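Local coordinates for uncharacterized metalloprotein (Deinococcus radiodurans, PDB 3GG7) that is of unknown function but binds manganese and, as a TatD-type member of the metallo-dependent hydrolases, probably hydrolyses ester bonds, at residues W73-L78 against E114-R119; C135-P140 against L157-S162; V169-V174 against L200-Q205. All coordinates share one frame; numbering follows the deposited sequence.

Interaction 1: W73-L78 against E114-R119; sequences WFDRYL and EDHGGR. With SO4 (sulfate ion), chain C.
The Schellman motif that ends helix 99-115 places His116 and Arg119 against the C-terminal part of helix 72-77 and Leu78 just beyond, where they meet Asp75 and Leu78 itself. Gly117, at positive phi, is the C-prime residue; its N reaches Glu114 O and Gly118 N reaches Cys113 O, and His116 is the first residue to leave helical geometry. The imidazole is held in two ways. Its NE2 donates to Asp75 OD1 at 2.9 Å, approaching from above the carboxylate plane, with ring and carboxylate planes 60° apart. Leu78 lies over one face of the ring in a CH-pi contact, its CG 4.2 Å from the centroid and its CD2 3.4 Å from His116 CD2. Asp75 turns its CG anti to the backbone N (chi1 -168°), which carries the carboxylate across to the histidine. A water donates to both Asp75 OD1 and Asp115 OD2, the latter also salt-bridged to Arg112. The Arg119 chain bends at chi2 (-68°) and turns the edge of its guanidinium to three carbonyl oxygens: NH2 donates to Leu78 O at 3.0 Å along a nearly straight N-H path, while NH1 is shared between His116 O at 2.8 Å and Gly118 O at 2.9 Å. Arg119 thus joins the backbone at Leu78 to the turn that ends helix 99-115. Arg76 NE and Tyr77 OH bind a sulfate, probably from the crystallisation liquor. On the strand side, Leu78 and Arg119 both touch Val84 of strand 83-88, and Arg119 opens strand 119-124 beside it, with Leu78 also packing on Arg112 of helix 99-115.

Interaction 2: C135-P140 against L157-S162; sequences CLEANP and LRRAIS
Glu137 and Arg159 each start with CG anti to the backbone N (chi1 -172° and -177°) and stay extended beyond it, so that two long side chains span the gap between neighbouring helices and meet at their charged ends. Arg159 NH2 donates to Glu137 OE2 at 2.8 Å in a salt bridge. The carboxylate oxygen lies at the edge of the guanidinium, in its plane, and is approached nearly end-on to its C-O bond; the side chains lie roughly perpendicular, with their flat groups 51° apart. Of the guanidinium nitrogens, only NH2 bonds the carboxylate directly. NE reaches it through a water, which accepts from Arg159 NE at 2.8 Å and donates to Glu137 OE2 at 3.1 Å. Arg159 NH2 also donates to Asn134 OD1, about one turn earlier on the helix of Glu137, which would help fix the rotation of the guanidinium. Replacing Arg159 by a leucine would probably leave the Glu137 carboxylate without its positive mate and Asn134 OD1 without this donor. Past Glu137, Asn139 ND2 donates almost straight to Cys135 O at 2.8 Å, folding its side chain back on the last turn. The contact is a surface salt bridge linking helices 129-138 and 154-162, consecutive outer helices of the TIM-barrel-like fold, which follow the parallel strands 119-124 and 143-148.

Interaction 3: V169-V174 against L200-Q205; sequences VGPTMV and LELDGQ
Leu200 meets both Pro171 and Thr172 and takes one with each methyl branch. Its CG is anti to the backbone N (chi1 171°), which directs the fork at the start of the short, weakly bonded helix at about 171-174. CD2 presses on the proline ring, 3.3 Å from Pro171 CG and 3.4 Å from Pro171 CD, while CD1 comes to 3.2 Å from Thr172 CG2 as the threonine and leucine side chains run antiparallel alongside one another. These distances are shorter than ordinary carbon-carbon packing, so the fit here is tight. Glu201 points away from the helix, and Leu202 brings the next apolar group to it: its CD2 reaches Pro171 CB at 3.5 Å, the two side chains crossing nearly at right angles. Pro171 is thus touched by both leucines, Leu200 CD2 against CG and CD chiefly, Leu202 CD2 against CB. No hydrogen bond joins the segments. From Leu202 the chain reverses through a type I' turn, with Asp203 and Gly204 at positive phi, and Leu202 and Gln205 exchange backbone hydrogen bonds that start a small hairpin. Trp149 also touches Thr172 and Leu200, and Val215 of helix 212-223 packs on Pro171. The Leu200 side chain lies about 4 Å from that of the manganese ligand Asp196 and about 8 Å from the manganese ion. This is apolar packing between the short helix after strand 166-169 and the hairpin after strand 191-193, beside the metal centre of a TatD-type TIM barrel.

From the N terminus, interaction 1 comes first, bringing the end of helix 72-77 to the end of helix 99-115 and closing a loop that holds strand 83-88 and most of helix 99-115. Interaction 2 follows, joining helices 129-138 and 154-162 round strand 143-148. Interaction 3 comes last, closing a loop that holds helix 177-185 and strand 191-193 and setting the start of helix 171-174 against the hairpin at 201-206. The three are in series, neither nested nor crossed. Interactions 1 and 3 lie on opposite sides of the chain's centre, their centres 31 Å apart, and no two of the three touch. Interactions 1 and 2 tie outer helices, whereas interaction 3 packs a short helix on a hairpin beside the metal site.

Interaction 1: W73-L78 against E114-R119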
loop_
_atom_site.group_PDB
_atom_site.type_symbol
_atom_site.label_atom_id
_atom_site.label_comp_id
_atom_site.label_asym_id
_atom_site.label_seq_id
_atom_site.Cartn_x
_atom_site.Cartn_y
_atom_site.Cartn_z
ATOM N N TRP A 73 -0.937 -2.598 20.373
ATOM C CA TRP A 73 -0.550 -1.262 19.970
ATOM C C TRP A 73 -1.326 -0.789 18.730
ATOM O O TRP A 73 -1.411 0.390 18.477
ATOM C CB TRP A 73 0.961 -1.209 19.763
ATOM C CG TRP A 73 1.687 -1.043 21.094
ATOM C CD1 TRP A 73 2.016 0.141 21.669
ATOM C CD2 TRP A 73 2.108 -2.064 22.013
ATOM N NE1 TRP A 73 2.640 -0.069 22.873
ATOM C CE2 TRP A 73 2.699 -1.415 23.110
ATOM C CE3 TRP A 73 2.029 -3.456 22.020
ATOM C CZ2 TRP A 73 3.221 -2.111 24.200
ATOM C CZ3 TRP A 73 2.552 -4.146 23.119
ATOM C CH2 TRP A 73 3.142 -3.459 24.190
ATOM N N PHE A 74 -1.905 -1.724 17.991
ATOM C CA PHE A 74 -2.695 -1.343 16.820
ATOM C C PHE A 74 -3.893 -0.504 17.263
ATOM O O PHE A 74 -4.056 0.617 16.811
ATOM C CB PHE A 74 -3.135 -2.542 15.948
ATOM C CG PHE A 74 -3.787 -2.115 14.681
ATOM C CD1 PHE A 74 -3.032 -1.743 13.583
ATOM C CD2 PHE A 74 -5.160 -2.018 14.604
ATOM C CE1 PHE A 74 -3.662 -1.298 12.417
ATOM C CE2 PHE A 74 -5.773 -1.577 13.452
ATOM C CZ PHE A 74 -5.030 -1.224 12.379
ATOM N N ASP A 75 -4.743 -1.065 18.125
ATOM C CA ASP A 75 -5.897 -0.292 18.578
ATOM C C ASP A 75 -5.486 0.982 19.317
ATOM O O ASP A 75 -6.151 2.016 19.166
ATOM C CB ASP A 75 -6.861 -1.106 19.426
ATOM C CG ASP A 75 -8.202 -0.372 19.644
ATOM O OD1 ASP A 75 -8.981 -0.207 18.673
ATOM O OD2 ASP A 75 -8.458 0.080 20.785
ATOM N N ARG A 76 -4.374 0.926 20.064
ATOM C CA ARG A 76 -3.873 2.079 20.808
ATOM C C ARG A 76 -3.683 3.277 19.898
ATOM O O ARG A 76 -4.048 4.404 20.252
ATOM C CB ARG A 76 -2.563 1.757 21.541
ATOM C CG ARG A 76 -1.971 2.908 22.357
ATOM C CD ARG A 76 -0.785 2.437 23.171
ATOM N NE ARG A 76 -0.130 3.496 23.940
ATOM C CZ ARG A 76 -0.507 3.918 25.152
ATOM N NH1 ARG A 76 -1.585 3.403 25.738
ATOM N NH2 ARG A 76 0.175 4.888 25.761
ATOM N N TYR A 77 -3.049 3.053 18.739
ATOM C CA TYR A 77 -2.627 4.142 17.875
ATOM C C TYR A 77 -3.560 4.467 16.729
ATOM O O TYR A 77 -3.394 5.508 16.105
ATOM C CB TYR A 77 -1.260 3.814 17.287
ATOM C CG TYR A 77 -0.125 3.678 18.288
ATOM C CD1 TYR A 77 0.015 4.539 19.370
ATOM C CD2 TYR A 77 0.816 2.696 18.122
ATOM C CE1 TYR A 77 1.112 4.412 20.248
ATOM C CE2 TYR A 77 1.901 2.562 18.958
ATOM C CZ TYR A 77 2.040 3.425 20.032
ATOM O OH TYR A 77 3.143 3.261 20.831
ATOM N N LEU A 78 -4.573 3.640 16.499
ATOM C CA LEU A 78 -5.498 3.858 15.397
ATOM C C LEU A 78 -6.115 5.260 15.339
ATOM O O LEU A 78 -6.262 5.801 14.264
ATOM C CB LEU A 78 -6.558 2.760 15.384
ATOM C CG LEU A 78 -7.382 2.466 14.135
ATOM C CD1 LEU A 78 -6.529 2.416 12.858
ATOM C CD2 LEU A 78 -8.134 1.174 14.400
ATOM N N GLU A 114 -13.246 -0.670 11.262
ATOM C CA GLU A 114 -14.695 -0.395 11.246
ATOM C C GLU A 114 -15.125 0.355 12.511
ATOM O O GLU A 114 -15.857 1.367 12.427
ATOM C CB GLU A 114 -15.496 -1.685 11.086
ATOM C CG GLU A 114 -16.992 -1.435 11.043
ATOM C CD GLU A 114 -17.817 -2.678 10.827
ATOM O OE1 GLU A 114 -17.342 -3.651 10.179
ATOM O OE2 GLU A 114 -18.979 -2.656 11.291
ATOM N N ASP A 115 -14.621 -0.097 13.660
ATOM C CA ASP A 115 -15.001 0.469 14.956
ATOM C C ASP A 115 -14.590 1.939 15.085
ATOM O O ASP A 115 -15.223 2.703 15.810
ATOM C CB ASP A 115 -14.361 -0.320 16.107
ATOM C CG ASP A 115 -14.995 -1.664 16.340
ATOM O OD1 ASP A 115 -16.129 -1.894 15.880
ATOM O OD2 ASP A 115 -14.340 -2.502 17.009
ATOM N N HIS A 116 -13.520 2.336 14.388
ATOM C CA HIS A 116 -13.002 3.694 14.436
ATOM C C HIS A 116 -13.459 4.530 13.242
ATOM O O HIS A 116 -12.918 5.606 12.986
ATOM C CB HIS A 116 -11.461 3.674 14.539
ATOM C CG HIS A 116 -10.946 3.250 15.876
ATOM N ND1 HIS A 116 -10.549 4.158 16.835
ATOM C CD2 HIS A 116 -10.738 2.023 16.409
ATOM C CE1 HIS A 116 -10.125 3.507 17.903
ATOM N NE2 HIS A 116 -10.222 2.212 17.669
ATOM N N GLY A 117 -14.457 4.031 12.514
ATOM C CA GLY A 117 -15.119 4.794 11.454
ATOM C C GLY A 117 -14.542 4.633 10.057
ATOM O O GLY A 117 -14.859 5.397 9.144
ATOM N N GLY A 118 -13.705 3.616 9.879
ATOM C CA GLY A 118 -13.148 3.299 8.565
ATOM C C GLY A 118 -11.800 3.966 8.351
ATOM O O GLY A 118 -11.534 5.041 8.877
ATOM N N ARG A 119 -10.945 3.300 7.583
ATOM C CA ARG A 119 -9.615 3.825 7.239
ATOM C C ARG A 119 -9.292 3.539 5.775
ATOM O O ARG A 119 -9.927 2.681 5.131
ATOM C CB ARG A 119 -8.533 3.160 8.127
ATOM C CG ARG A 119 -8.626 3.481 9.616
ATOM C CD ARG A 119 -8.302 4.941 9.857
ATOM N NE ARG A 119 -8.230 5.329 11.256
ATOM C CZ ARG A 119 -9.269 5.706 11.996
ATOM N NH1 ARG A 119 -10.512 5.639 11.520
ATOM N NH2 ARG A 119 -9.086 6.083 13.253
HETATM S S SO4 C . 2.928 5.720 23.650
HETATM O O1 SO4 C . 1.748 6.434 23.184
HETATM O O2 SO4 C . 4.137 6.326 23.086
HETATM O O3 SO4 C . 3.012 5.804 25.118
HETATM O O4 SO4 C . 2.777 4.324 23.241
HETATM O O HOH W 1 -12.021 -1.205 18.799
#

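Interaction 2: C135-P140 against L157-S162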
loop_
_atom_site.group_PDB
_atom_site.type_symbol
_atom_site.label_atom_id
_atom_site.label_comp_id
_atom_site.label_asym_id
_atom_site.label_seq_id
_atom_site.Cartn_x
_atom_site.Cartn_y
_atom_site.Cartn_z
ATOM N N CYS A 135 -12.254 -11.466 2.927
ATOM C CA CYS A 135 -12.194 -10.676 4.171
ATOM C C CYS A 135 -12.773 -9.290 3.974
ATOM O O CYS A 135 -13.451 -8.793 4.840
ATOM C CB CYS A 135 -10.746 -10.553 4.704
ATOM S SG CYS A 135 -10.018 -12.079 5.308
ATOM N N LEU A 136 -12.460 -8.657 2.852
ATOM C CA LEU A 136 -12.947 -7.310 2.579
ATOM C C LEU A 136 -14.458 -7.344 2.361
ATOM O O LEU A 136 -15.165 -6.447 2.814
ATOM C CB LEU A 136 -12.270 -6.715 1.358
ATOM C CG LEU A 136 -10.790 -6.379 1.560
ATOM C CD1 LEU A 136 -10.162 -5.936 0.250
ATOM C CD2 LEU A 136 -10.616 -5.317 2.640
ATOM N N GLU A 137 -14.926 -8.366 1.657
ATOM C CA GLU A 137 -16.377 -8.499 1.420
ATOM C C GLU A 137 -17.130 -8.669 2.740
ATOM O O GLU A 137 -18.250 -8.168 2.893
ATOM C CB GLU A 137 -16.685 -9.662 0.496
ATOM C CG GLU A 137 -18.146 -9.671 0.098
ATOM C CD GLU A 137 -18.436 -10.520 -1.105
ATOM O OE1 GLU A 137 -19.531 -10.331 -1.680
ATOM O OE2 GLU A 137 -17.596 -11.362 -1.472
ATOM N N ALA A 138 -16.512 -9.361 3.693
ATOM C CA ALA A 138 -17.105 -9.614 5.002
ATOM C C ALA A 138 -17.041 -8.402 5.934
ATOM O O ALA A 138 -17.742 -8.348 6.950
ATOM C CB ALA A 138 -16.423 -10.806 5.652
ATOM N N ASN A 139 -16.188 -7.437 5.586
ATOM C CA ASN A 139 -15.942 -6.259 6.405
ATOM C C ASN A 139 -15.968 -4.991 5.556
ATOM O O ASN A 139 -14.967 -4.281 5.503
ATOM C CB ASN A 139 -14.542 -6.376 7.055
ATOM C CG ASN A 139 -14.447 -7.494 8.066
ATOM O OD1 ASN A 139 -14.765 -7.304 9.242
ATOM N ND2 ASN A 139 -13.988 -8.667 7.626
ATOM N N PRO A 140 -17.109 -4.688 4.883
ATOM C CA PRO A 140 -17.174 -3.548 3.967
ATOM C C PRO A 140 -17.069 -2.186 4.644
ATOM O O PRO A 140 -16.717 -1.222 3.981
ATOM C CB PRO A 140 -18.556 -3.701 3.297
ATOM C CG PRO A 140 -19.336 -4.445 4.259
ATOM C CD PRO A 140 -18.401 -5.390 4.945
ATOM N N LEU A 157 -9.101 -9.830 -10.111
ATOM C CA LEU A 157 -9.034 -8.381 -10.263
ATOM C C LEU A 157 -10.424 -7.818 -10.560
ATOM O O LEU A 157 -10.839 -6.812 -9.970
ATOM C CB LEU A 157 -8.040 -7.990 -11.359
ATOM C CG LEU A 157 -8.010 -6.507 -11.745
ATOM C CD1 LEU A 157 -7.820 -5.652 -10.511
ATOM C CD2 LEU A 157 -6.927 -6.260 -12.777
ATOM N N ARG A 158 -11.155 -8.480 -11.467
ATOM C CA ARG A 158 -12.515 -8.060 -11.785
ATOM C C ARG A 158 -13.356 -8.064 -10.519
ATOM O O ARG A 158 -14.105 -7.140 -10.261
ATOM C CB ARG A 158 -13.132 -8.960 -12.873
ATOM N N ARG A 159 -13.190 -9.086 -9.687
ATOM C CA ARG A 159 -13.918 -9.141 -8.424
ATOM C C ARG A 159 -13.506 -8.010 -7.464
ATOM O O ARG A 159 -14.350 -7.400 -6.800
ATOM C CB ARG A 159 -13.715 -10.490 -7.726
ATOM C CG ARG A 159 -14.492 -10.636 -6.455
ATOM C CD ARG A 159 -14.246 -11.969 -5.741
ATOM N NE ARG A 159 -14.869 -11.935 -4.432
ATOM C CZ ARG A 159 -14.463 -12.627 -3.361
ATOM N NH1 ARG A 159 -13.400 -13.416 -3.412
ATOM N NH2 ARG A 159 -15.119 -12.487 -2.233
ATOM N N ALA A 160 -12.204 -7.771 -7.354
ATOM C CA ALA A 160 -11.736 -6.677 -6.512
ATOM C C ALA A 160 -12.341 -5.334 -6.934
ATOM O O ALA A 160 -12.775 -4.544 -6.101
ATOM C CB ALA A 160 -10.226 -6.620 -6.576
ATOM N N ILE A 161 -12.354 -5.090 -8.240
ATOM C CA ILE A 161 -12.949 -3.853 -8.755
ATOM C C ILE A 161 -14.410 -3.754 -8.302
ATOM O O ILE A 161 -14.844 -2.734 -7.761
ATOM C CB ILE A 161 -12.832 -3.784 -10.265
ATOM C CG1 ILE A 161 -11.371 -3.618 -10.683
ATOM C CG2 ILE A 161 -13.670 -2.606 -10.808
ATOM C CD1 ILE A 161 -11.088 -4.023 -12.109
ATOM N N SER A 162 -15.140 -4.854 -8.466
ATOM C CA SER A 162 -16.547 -4.936 -8.044
ATOM C C SER A 162 -16.786 -4.669 -6.552
ATOM O O SER A 162 -17.835 -4.145 -6.159
ATOM C CB SER A 162 -17.109 -6.310 -8.451
ATOM O OG SER A 162 -16.805 -7.312 -7.484
HETATM O O HOH W 2 -17.457 -10.748 -4.482
#

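Interaction 3: V169-V174 against L200-Q205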
loop_
_atom_site.group_PDB
_atom_site.type_symbol
_atom_site.label_atom_id
_atom_site.label_comp_id
_atom_site.label_asym_id
_atom_site.label_seq_id
_atom_site.Cartn_x
_atom_site.Cartn_y
_atom_site.Cartn_z
ATOM N N VAL A 169 0.172 0.694 -8.057
ATOM C CA VAL A 169 0.936 -0.083 -9.009
ATOM C C VAL A 169 2.353 0.443 -9.034
ATOM O O VAL A 169 2.582 1.658 -8.892
ATOM C CB VAL A 169 0.277 -0.075 -10.431
ATOM C CG1 VAL A 169 -1.172 -0.535 -10.360
ATOM C CG2 VAL A 169 0.365 1.288 -11.078
ATOM N N GLY A 170 3.300 -0.473 -9.191
ATOM C CA GLY A 170 4.710 -0.179 -9.102
ATOM C C GLY A 170 5.502 -0.463 -10.354
ATOM O O GLY A 170 4.938 -0.823 -11.397
ATOM N N PRO A 171 6.826 -0.320 -10.268
ATOM C CA PRO A 171 7.696 -0.486 -11.436
ATOM C C PRO A 171 7.605 -1.839 -12.142
ATOM O O PRO A 171 7.683 -1.893 -13.376
ATOM C CB PRO A 171 9.089 -0.305 -10.842
ATOM C CG PRO A 171 8.872 0.646 -9.685
ATOM C CD PRO A 171 7.561 0.204 -9.102
ATOM N N THR A 172 7.447 -2.926 -11.390
ATOM C CA THR A 172 7.440 -4.257 -12.010
ATOM C C THR A 172 6.155 -4.450 -12.815
ATOM O O THR A 172 6.185 -5.008 -13.912
ATOM C CB THR A 172 7.633 -5.401 -10.982
ATOM O OG1 THR A 172 6.532 -5.441 -10.068
ATOM C CG2 THR A 172 8.920 -5.227 -10.208
ATOM N N MET A 173 5.040 -3.944 -12.302
ATOM C CA MET A 173 3.747 -4.087 -12.964
ATOM C C MET A 173 3.667 -3.386 -14.325
ATOM O O MET A 173 3.050 -3.919 -15.252
ATOM C CB MET A 173 2.617 -3.600 -12.054
ATOM C CG MET A 173 2.388 -4.493 -10.835
ATOM S SD MET A 173 1.010 -3.964 -9.806
ATOM C CE MET A 173 -0.419 -4.329 -10.861
ATOM N N VAL A 174 4.261 -2.203 -14.456
ATOM C CA VAL A 174 4.186 -1.467 -15.722
ATOM C C VAL A 174 5.162 -1.983 -16.785
ATOM O O VAL A 174 5.027 -1.619 -17.952
ATOM C CB VAL A 174 4.404 0.061 -15.559
ATOM C CG1 VAL A 174 3.365 0.657 -14.620
ATOM C CG2 VAL A 174 5.835 0.370 -15.122
ATOM N N LEU A 200 11.262 -3.692 -3.224
ATOM C CA LEU A 200 11.390 -3.754 -4.662
ATOM C C LEU A 200 12.808 -3.367 -5.042
ATOM O O LEU A 200 13.321 -2.334 -4.614
ATOM C CB LEU A 200 10.408 -2.799 -5.355
ATOM C CG LEU A 200 10.704 -2.705 -6.872
ATOM C CD1 LEU A 200 10.259 -3.988 -7.574
ATOM C CD2 LEU A 200 10.108 -1.480 -7.530
ATOM N N GLU A 201 13.440 -4.208 -5.842
ATOM C CA GLU A 201 14.711 -3.855 -6.445
ATOM C C GLU A 201 14.531 -3.504 -7.911
ATOM O O GLU A 201 13.799 -4.169 -8.637
ATOM C CB GLU A 201 15.708 -4.988 -6.270
ATOM C CG GLU A 201 16.167 -5.093 -4.853
ATOM C CD GLU A 201 17.124 -6.227 -4.636
ATOM O OE1 GLU A 201 17.552 -6.867 -5.625
ATOM O OE2 GLU A 201 17.445 -6.473 -3.465
ATOM N N LEU A 202 15.185 -2.424 -8.331
ATOM C CA LEU A 202 15.291 -2.059 -9.737
ATOM C C LEU A 202 16.759 -2.160 -10.098
ATOM O O LEU A 202 17.616 -1.580 -9.424
ATOM C CB LEU A 202 14.814 -0.626 -9.959
ATOM C CG LEU A 202 13.351 -0.371 -9.642
ATOM C CD1 LEU A 202 13.071 1.130 -9.590
ATOM C CD2 LEU A 202 12.477 -1.085 -10.666
ATOM N N ASP A 203 17.050 -2.934 -11.137
ATOM C CA ASP A 203 18.425 -3.158 -11.574
ATOM C C ASP A 203 19.364 -3.566 -10.424
ATOM O O ASP A 203 20.501 -3.100 -10.338
ATOM C CB ASP A 203 18.928 -1.908 -12.331
ATOM C CG ASP A 203 18.011 -1.527 -13.500
ATOM O OD1 ASP A 203 17.783 -2.372 -14.396
ATOM O OD2 ASP A 203 17.494 -0.389 -13.531
ATOM N N GLY A 204 18.872 -4.442 -9.547
ATOM C CA GLY A 204 19.656 -5.011 -8.443
ATOM C C GLY A 204 19.884 -4.102 -7.250
ATOM O O GLY A 204 20.679 -4.412 -6.368
ATOM N N GLN A 205 19.196 -2.965 -7.217
ATOM C CA GLN A 205 19.386 -1.980 -6.159
ATOM C C GLN A 205 18.028 -1.631 -5.579
ATOM O O GLN A 205 17.062 -1.588 -6.308
ATOM C CB GLN A 205 20.040 -0.721 -6.729
ATOM C CG GLN A 205 21.426 -0.992 -7.330
ATOM C CD GLN A 205 22.461 -1.332 -6.289
ATOM O OE1 GLN A 205 22.410 -0.856 -5.164
ATOM N NE2 GLN A 205 23.448 -2.130 -6.686
#